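Side-chain contacts in RND efflux system, outer membrane lipoprotein, NodT family (PDB 6U94), which probably carries substrates out across the outer membrane, as the outer-membrane component of an RND-type efflux system: residues V74-I79 with I135-R140; Q151-E156 with R160-S165. One frame throughout, in Å; residues are numbered along the deposited sequence.

Contact 1 (V74-I79 with I135-R140); sequences VATLDI and IDLFGR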
ATOM      1  N   VAL A  74     -19.538  -1.491  12.996  1.00 88.92           N
ATOM      2  CA  VAL A  74     -19.804  -2.336  11.836  1.00 85.21           C
ATOM      3  C   VAL A  74     -18.810  -2.037  10.719  1.00 86.27           C
ATOM      4  O   VAL A  74     -18.341  -2.951  10.028  1.00 80.53           O
ATOM      5  CB  VAL A  74     -21.262  -2.159  11.373  1.00 82.23           C
ATOM      6  CG1 VAL A  74     -21.463  -2.735   9.979  1.00 82.41           C
ATOM      7  CG2 VAL A  74     -22.210  -2.824  12.359  1.00 80.03           C
ATOM      8  N   ALA A  75     -18.469  -0.759  10.528  1.00 84.19           N
ATOM      9  CA  ALA A  75     -17.457  -0.407   9.538  1.00 78.59           C
ATOM     10  C   ALA A  75     -16.138  -1.106   9.836  1.00 79.67           C
ATOM     11  O   ALA A  75     -15.465  -1.598   8.922  1.00 80.25           O
ATOM     12  CB  ALA A  75     -17.265   1.109   9.496  1.00 74.10           C
ATOM     13  N   THR A  76     -15.760  -1.169  11.116  1.00 78.97           N
ATOM     14  CA  THR A  76     -14.573  -1.922  11.511  1.00 80.49           C
ATOM     15  C   THR A  76     -14.702  -3.395  11.135  1.00 83.60           C
ATOM     16  O   THR A  76     -13.735  -4.013  10.671  1.00 80.59           O
ATOM     17  CB  THR A  76     -14.336  -1.757  13.014  1.00 81.86           C
ATOM     18  OG1 THR A  76     -13.755  -0.470  13.266  1.00 78.43           O
ATOM     19  CG2 THR A  76     -13.412  -2.844  13.553  1.00 83.49           C
ATOM     20  N   LEU A  77     -15.897  -3.970  11.307  1.00 82.43           N
ATOM     21  CA  LEU A  77     -16.109  -5.365  10.927  1.00 78.18           C
ATOM     22  C   LEU A  77     -16.087  -5.549   9.412  1.00 78.64           C
ATOM     23  O   LEU A  77     -15.699  -6.617   8.925  1.00 74.16           O
ATOM     24  CB  LEU A  77     -17.435  -5.871  11.496  1.00 76.83           C
ATOM     25  CG  LEU A  77     -17.557  -6.048  13.012  1.00 78.03           C
ATOM     26  CD1 LEU A  77     -18.995  -6.378  13.370  1.00 73.73           C
ATOM     27  CD2 LEU A  77     -16.616  -7.136  13.515  1.00 71.95           C
ATOM     28  N   ASP A  78     -16.509  -4.533   8.655  1.00 78.38           N
ATOM     29  CA  ASP A  78     -16.518  -4.645   7.200  1.00 77.52           C
ATOM     30  C   ASP A  78     -15.107  -4.558   6.629  1.00 77.09           C
ATOM     31  O   ASP A  78     -14.759  -5.300   5.703  1.00 73.46           O
ATOM     32  CB  ASP A  78     -17.409  -3.560   6.595  1.00 80.76           C
ATOM     33  CG  ASP A  78     -18.883  -3.792   6.873  1.00 91.41           C
ATOM     34  OD1 ASP A  78     -19.231  -4.863   7.417  1.00 97.50           O
ATOM     35  OD2 ASP A  78     -19.697  -2.904   6.546  1.00 94.22           O
ATOM     36  N   ILE A  79     -14.289  -3.653   7.167  1.00 77.93           N
ATOM     37  CA  ILE A  79     -12.897  -3.558   6.747  1.00 73.69           C
ATOM     38  C   ILE A  79     -12.162  -4.853   7.062  1.00 76.45           C
ATOM     39  O   ILE A  79     -11.333  -5.325   6.276  1.00 81.28           O
ATOM     40  CB  ILE A  79     -12.228  -2.343   7.417  1.00 73.86           C
ATOM     41  CG1 ILE A  79     -12.904  -1.050   6.961  1.00 77.34           C
ATOM     42  CG2 ILE A  79     -10.740  -2.310   7.115  1.00 72.12           C
ATOM     43  CD1 ILE A  79     -12.608   0.140   7.850  1.00 75.80           C
ATOM     44  N   ILE A 135      -3.355  -0.378  13.896  1.00 62.79           N
ATOM     45  CA  ILE A 135      -3.127  -1.596  14.669  1.00 62.88           C
ATOM     46  C   ILE A 135      -3.591  -1.406  16.110  1.00 67.53           C
ATOM     47  O   ILE A 135      -4.203  -2.304  16.703  1.00 70.96           O
ATOM     48  CB  ILE A 135      -1.643  -2.000  14.595  1.00 59.05           C
ATOM     49  CG1 ILE A 135      -1.259  -2.354  13.154  1.00 59.26           C
ATOM     50  CG2 ILE A 135      -1.357  -3.157  15.533  1.00 54.52           C
ATOM     51  CD1 ILE A 135       0.199  -2.726  12.981  1.00 61.04           C
ATOM     52  N   ASP A 136      -3.307  -0.237  16.692  1.00 70.67           N
ATOM     53  CA  ASP A 136      -3.793   0.070  18.035  1.00 75.70           C
ATOM     54  C   ASP A 136      -5.310  -0.040  18.110  1.00 68.71           C
ATOM     55  O   ASP A 136      -5.850  -0.736  18.975  1.00 70.02           O
ATOM     56  CB  ASP A 136      -3.341   1.471  18.453  1.00 83.77           C
ATOM     57  CG  ASP A 136      -1.871   1.530  18.801  1.00 90.76           C
ATOM     58  OD1 ASP A 136      -1.326   0.501  19.253  1.00 94.17           O
ATOM     59  OD2 ASP A 136      -1.261   2.607  18.630  1.00 92.26           O
ATOM     60  N   LEU A 137      -6.011   0.628  17.192  1.00 69.63           N
ATOM     61  CA  LEU A 137      -7.470   0.663  17.231  1.00 72.02           C
ATOM     62  C   LEU A 137      -8.068  -0.733  17.102  1.00 73.60           C
ATOM     63  O   LEU A 137      -8.872  -1.157  17.940  1.00 76.84           O
ATOM     64  CB  LEU A 137      -7.999   1.577  16.126  1.00 72.40           C
ATOM     65  CG  LEU A 137      -9.525   1.678  16.058  1.00 75.51           C
ATOM     66  CD1 LEU A 137      -9.973   3.133  16.053  1.00 72.77           C
ATOM     67  CD2 LEU A 137     -10.071   0.936  14.843  1.00 72.33           C
ATOM     68  N   PHE A 138      -7.693  -1.461  16.047  1.00 77.47           N
ATOM     69  CA  PHE A 138      -8.311  -2.757  15.789  1.00 77.29           C
ATOM     70  C   PHE A 138      -8.053  -3.747  16.917  1.00 77.04           C
ATOM     71  O   PHE A 138      -8.914  -4.583  17.217  1.00 77.65           O
ATOM     72  CB  PHE A 138      -7.814  -3.315  14.456  1.00 78.18           C
ATOM     73  CG  PHE A 138      -8.470  -2.688  13.256  1.00 80.42           C
ATOM     74  CD1 PHE A 138      -9.750  -3.060  12.882  1.00 82.51           C
ATOM     75  CD2 PHE A 138      -7.811  -1.722  12.506  1.00 80.12           C
ATOM     76  CE1 PHE A 138     -10.364  -2.484  11.782  1.00 83.60           C
ATOM     77  CE2 PHE A 138      -8.420  -1.142  11.402  1.00 79.56           C
ATOM     78  CZ  PHE A 138      -9.699  -1.525  11.041  1.00 82.92           C
ATOM     79  N   GLY A 139      -6.883  -3.668  17.555  1.00 72.64           N
ATOM     80  CA  GLY A 139      -6.613  -4.530  18.692  1.00 71.84           C
ATOM     81  C   GLY A 139      -7.360  -4.118  19.943  1.00 79.46           C
ATOM     82  O   GLY A 139      -7.749  -4.973  20.747  1.00 80.85           O
ATOM     83  N   ARG A 140      -7.577  -2.815  20.128  1.00 76.17           N
ATOM     84  CA  ARG A 140      -8.288  -2.346  21.312  1.00 77.13           C
ATOM     85  C   ARG A 140      -9.749  -2.777  21.284  1.00 77.82           C
ATOM     86  O   ARG A 140     -10.268  -3.306  22.273  1.00 79.99           O
ATOM     87  CB  ARG A 140      -8.175  -0.825  21.427  1.00 78.76           C
TER

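Contact 2 (Q151-E156 with R160-S165); sequences QYLATE and RSVHIS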
ATOM      1  N   GLN A 151     -18.484   2.964  22.591  1.00 87.40           N
ATOM      2  CA  GLN A 151     -18.062   4.139  23.346  1.00 82.37           C
ATOM      3  C   GLN A 151     -16.633   4.542  23.004  1.00 77.92           C
ATOM      4  O   GLN A 151     -16.342   5.733  22.847  1.00 77.34           O
ATOM      5  CB  GLN A 151     -18.209   3.876  24.846  1.00 79.24           C
ATOM      6  CG  GLN A 151     -17.755   5.019  25.731  1.00 80.71           C
ATOM      7  CD  GLN A 151     -18.011   4.742  27.200  1.00 84.56           C
ATOM      8  OE1 GLN A 151     -17.098   4.382  27.944  1.00 88.35           O
ATOM      9  NE2 GLN A 151     -19.261   4.902  27.624  1.00 85.29           N
ATOM     10  N   TYR A 152     -15.729   3.567  22.887  1.00 75.22           N
ATOM     11  CA  TYR A 152     -14.356   3.875  22.489  1.00 69.28           C
ATOM     12  C   TYR A 152     -14.313   4.510  21.106  1.00 70.65           C
ATOM     13  O   TYR A 152     -13.527   5.433  20.861  1.00 67.63           O
ATOM     14  CB  TYR A 152     -13.503   2.605  22.523  1.00 72.49           C
ATOM     15  CG  TYR A 152     -12.122   2.757  21.909  1.00 79.48           C
ATOM     16  CD1 TYR A 152     -11.075   3.318  22.632  1.00 81.78           C
ATOM     17  CD2 TYR A 152     -11.862   2.324  20.613  1.00 79.71           C
ATOM     18  CE1 TYR A 152      -9.816   3.453  22.078  1.00 83.88           C
ATOM     19  CE2 TYR A 152     -10.607   2.456  20.053  1.00 81.68           C
ATOM     20  CZ  TYR A 152      -9.589   3.021  20.788  1.00 83.09           C
ATOM     21  OH  TYR A 152      -8.336   3.152  20.232  1.00 81.83           O
ATOM     22  N   LEU A 153     -15.163   4.042  20.195  1.00 71.41           N
ATOM     23  CA  LEU A 153     -15.156   4.506  18.814  1.00 73.89           C
ATOM     24  C   LEU A 153     -15.878   5.832  18.623  1.00 76.12           C
ATOM     25  O   LEU A 153     -15.871   6.364  17.509  1.00 78.78           O
ATOM     26  CB  LEU A 153     -15.775   3.442  17.903  1.00 75.85           C
ATOM     27  CG  LEU A 153     -14.968   2.148  17.782  1.00 78.37           C
ATOM     28  CD1 LEU A 153     -15.731   1.100  16.989  1.00 81.60           C
ATOM     29  CD2 LEU A 153     -13.613   2.423  17.148  1.00 74.00           C
ATOM     30  N   ALA A 154     -16.493   6.381  19.671  1.00 75.25           N
ATOM     31  CA  ALA A 154     -17.151   7.673  19.548  1.00 73.12           C
ATOM     32  C   ALA A 154     -16.183   8.840  19.687  1.00 75.54           C
ATOM     33  O   ALA A 154     -16.528   9.960  19.294  1.00 77.87           O
ATOM     34  CB  ALA A 154     -18.264   7.801  20.584  1.00 74.76           C
ATOM     35  N   THR A 155     -14.987   8.609  20.224  1.00 73.06           N
ATOM     36  CA  THR A 155     -14.000   9.670  20.354  1.00 70.23           C
ATOM     37  C   THR A 155     -13.530  10.146  18.982  1.00 75.67           C
ATOM     38  O   THR A 155     -13.627   9.437  17.977  1.00 73.10           O
ATOM     39  CB  THR A 155     -12.804   9.198  21.180  1.00 66.31           C
ATOM     40  OG1 THR A 155     -12.111   8.154  20.478  1.00 66.47           O
ATOM     41  CG2 THR A 155     -13.276   8.679  22.536  1.00 68.74           C
ATOM     42  N   GLU A 156     -13.017  11.379  18.955  1.00 74.99           N
ATOM     43  CA  GLU A 156     -12.650  12.002  17.689  1.00 73.20           C
ATOM     44  C   GLU A 156     -11.471  11.289  17.039  1.00 68.66           C
ATOM     45  O   GLU A 156     -11.441  11.119  15.813  1.00 60.69           O
ATOM     46  CB  GLU A 156     -12.324  13.478  17.907  1.00 82.26           C
ATOM     47  CG  GLU A 156     -11.943  14.217  16.635  1.00 90.74           C
ATOM     48  CD  GLU A 156     -11.228  15.523  16.912  1.00101.29           C
ATOM     49  OE1 GLU A 156     -10.866  15.771  18.083  1.00106.57           O
ATOM     50  OE2 GLU A 156     -11.024  16.303  15.958  1.00104.61           O
ATOM     51  N   ARG A 160     -11.573   9.291  13.410  1.00 70.95           N
ATOM     52  CA  ARG A 160     -10.650   9.603  12.327  1.00 64.79           C
ATOM     53  C   ARG A 160      -9.842   8.379  11.912  1.00 65.73           C
ATOM     54  O   ARG A 160      -9.541   8.211  10.725  1.00 69.43           O
ATOM     55  CB  ARG A 160      -9.721  10.742  12.748  1.00 59.49           C
ATOM     56  CG  ARG A 160      -8.746  11.181  11.670  1.00 59.13           C
ATOM     57  CD  ARG A 160      -7.921  12.370  12.129  1.00 58.59           C
ATOM     58  NE  ARG A 160      -7.118  12.929  11.048  1.00 60.14           N
ATOM     59  CZ  ARG A 160      -7.596  13.734  10.104  1.00 63.30           C
ATOM     60  NH1 ARG A 160      -8.878  14.069  10.107  1.00 57.50           N
ATOM     61  NH2 ARG A 160      -6.794  14.199   9.154  1.00 63.75           N
ATOM     62  N   SER A 161      -9.499   7.512  12.869  1.00 64.31           N
ATOM     63  CA  SER A 161      -8.707   6.329  12.547  1.00 66.12           C
ATOM     64  C   SER A 161      -9.494   5.353  11.682  1.00 66.96           C
ATOM     65  O   SER A 161      -8.935   4.733  10.768  1.00 64.40           O
ATOM     66  CB  SER A 161      -8.231   5.648  13.831  1.00 63.77           C
ATOM     67  OG  SER A 161      -7.424   4.516  13.532  1.00 65.47           O
ATOM     68  N   VAL A 162     -10.794   5.208  11.949  1.00 66.78           N
ATOM     69  CA  VAL A 162     -11.615   4.301  11.152  1.00 65.50           C
ATOM     70  C   VAL A 162     -11.882   4.892   9.771  1.00 66.59           C
ATOM     71  O   VAL A 162     -11.892   4.170   8.766  1.00 64.91           O
ATOM     72  CB  VAL A 162     -12.924   3.968  11.892  1.00 66.08           C
ATOM     73  CG1 VAL A 162     -13.786   3.021  11.059  1.00 65.13           C
ATOM     74  CG2 VAL A 162     -12.618   3.359  13.258  1.00 58.05           C
ATOM     75  N   HIS A 163     -12.110   6.208   9.699  1.00 65.29           N
ATOM     76  CA  HIS A 163     -12.273   6.865   8.405  1.00 66.31           C
ATOM     77  C   HIS A 163     -11.018   6.724   7.548  1.00 66.68           C
ATOM     78  O   HIS A 163     -11.102   6.444   6.346  1.00 62.61           O
ATOM     79  CB  HIS A 163     -12.609   8.344   8.604  1.00 69.46           C
ATOM     80  CG  HIS A 163     -14.018   8.596   9.041  1.00 78.24           C
ATOM     81  ND1 HIS A 163     -14.926   7.581   9.255  1.00 80.11           N
ATOM     82  CD2 HIS A 163     -14.677   9.751   9.294  1.00 77.90           C
ATOM     83  CE1 HIS A 163     -16.083   8.100   9.626  1.00 83.37           C
ATOM     84  NE2 HIS A 163     -15.958   9.415   9.656  1.00 84.27           N
ATOM     85  N   ILE A 164      -9.845   6.918   8.153  1.00 64.06           N
ATOM     86  CA  ILE A 164      -8.593   6.801   7.414  1.00 62.91           C
ATOM     87  C   ILE A 164      -8.427   5.383   6.878  1.00 64.32           C
ATOM     88  O   ILE A 164      -8.072   5.180   5.711  1.00 65.27           O
ATOM     89  CB  ILE A 164      -7.411   7.221   8.305  1.00 62.16           C
ATOM     90  CG1 ILE A 164      -7.367   8.743   8.455  1.00 60.38           C
ATOM     91  CG2 ILE A 164      -6.108   6.701   7.752  1.00 58.26           C
ATOM     92  CD1 ILE A 164      -6.187   9.237   9.266  1.00 58.98           C
ATOM     93  N   SER A 165      -8.694   4.382   7.722  1.00 66.65           N
ATOM     94  CA  SER A 165      -8.609   2.994   7.277  1.00 65.81           C
ATOM     95  C   SER A 165      -9.597   2.715   6.154  1.00 69.02           C
ATOM     96  O   SER A 165      -9.248   2.085   5.148  1.00 71.61           O
ATOM     97  CB  SER A 165      -8.864   2.042   8.448  1.00 67.19           C
ATOM     98  OG  SER A 165      -7.968   2.278   9.520  1.00 68.46           O
TER

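Contact 1 (V74-I79 with I135-R140)
Phe138 reaches from helix 132-142 to helix 72-86 and brings one side of its ring up to Thr76 and Ile79. The bond to CB points neither at helix 72-86 nor away from it; the ring end does the reaching. With CG set beside the backbone N and anti to the carbonyl carbon (chi1 -78°), the ring extends across the gap. CD1 comes first, 3.7 Å from Thr76 CG2. The next atom, CE1, makes the closest approach, 3.5 Å to the same Thr76 CG2, and the backbone O of Thr76 lies in the ring plane at the edge, 3.9 Å from CE1. At the tip, CZ meets Ile79 CG2 at 4.1 Å. Both methyls approach the ring obliquely. Ile79 crosses the Phe138 side chain at roughly a right angle, while Thr76 runs past it in the opposite direction.

The two segment axes come no nearer than 11.7 Å and their directions differ by 109°, so the segments meet through side-chain ends and not backbone to backbone. In outer membrane factors the long helices, probably 156-203, 211-247, 362-415 and 421-454 here, pack as the wall of a helical barrel. Both short helices lean on the first of them: Phe138 touches Ser165 of helix 156-203, and Ile79 touches Leu166. Ile79 also reaches Leu246 on helix 211-247.

Leu137 covers one face of the Phe138 ring, its CD2 sitting 4.1 Å above the plane over the centre. The same CD2 is 4.2 Å from Thr76 OG1. Thr76 divides its two branches: CG2, anti to the backbone N, goes to the ring, whereas OG1 stays beside that N and makes a weak hydrogen bond back to Leu72 O in its own helix.

Contact 2 (Q151-E156 with R160-S165)
Leu153 and Val162 meet through one methyl each, Leu153 CD2 lying 4.1 Å from Val162 CG2, with the two side chains crossing at about a right angle. The other direct link is backbone: Arg160 N donates to Glu156 O at 3.0 Å, the first-turn i to i+4 bond of helix 156-203. Arg160 CB follows that amide to within 3.5 Å of the same Glu156 O, but its extended chain then leads off, and NH2 hydrogen-bonds to Gly456 O.

One step further out, the chain is turned into the helix by Thr155, which occupies the N-cap position. A type I beta turn runs from Tyr152 to Thr155, and Thr155 OG1 donates to Tyr152 O at 3.1 Å, almost in line with the carbonyl bond. Set beside both the backbone N and the carbonyl carbon (chi1 65°), the same hydroxyl oxygen also takes a weak hydrogen bond from Ala158 N, so it serves the end of helix 146-152 and the start of the next. Beyond this shell, Val141 and Arg73 pack on Leu153, while Leu72 and Thr76 pack on Val162.

Glu156 OE2 and Arg160 NH1 stand 6.6 Å apart, too far for a salt bridge. Between the two segments the link is one helix hydrogen bond and one methyl pair, with the threonine cap setting the turn; the opposite charges probably add at most a weak long-range attraction.

After helix 56-67 the chain enters helix 72-86, and contact 1 closes when helix 132-142 returns to it, a loop of 55 residues whose middle, 94-124, is not modelled. Contact 2 comes afterwards, in series and much more local: it closes over three residues at the corner between helix 146-152 and the long helix 156-203. Neither encloses the other, yet they touch. Leu137 CD1 lies 3.9 Å from Leu153 CD2 and the same distance from Val162 CG2, and Phe138 CE2 comes to 3.9 Å from Ser165 OG. Helices 72-86 and 132-142 and the turn after helix 146-152 thus gather at the start of helix 156-203.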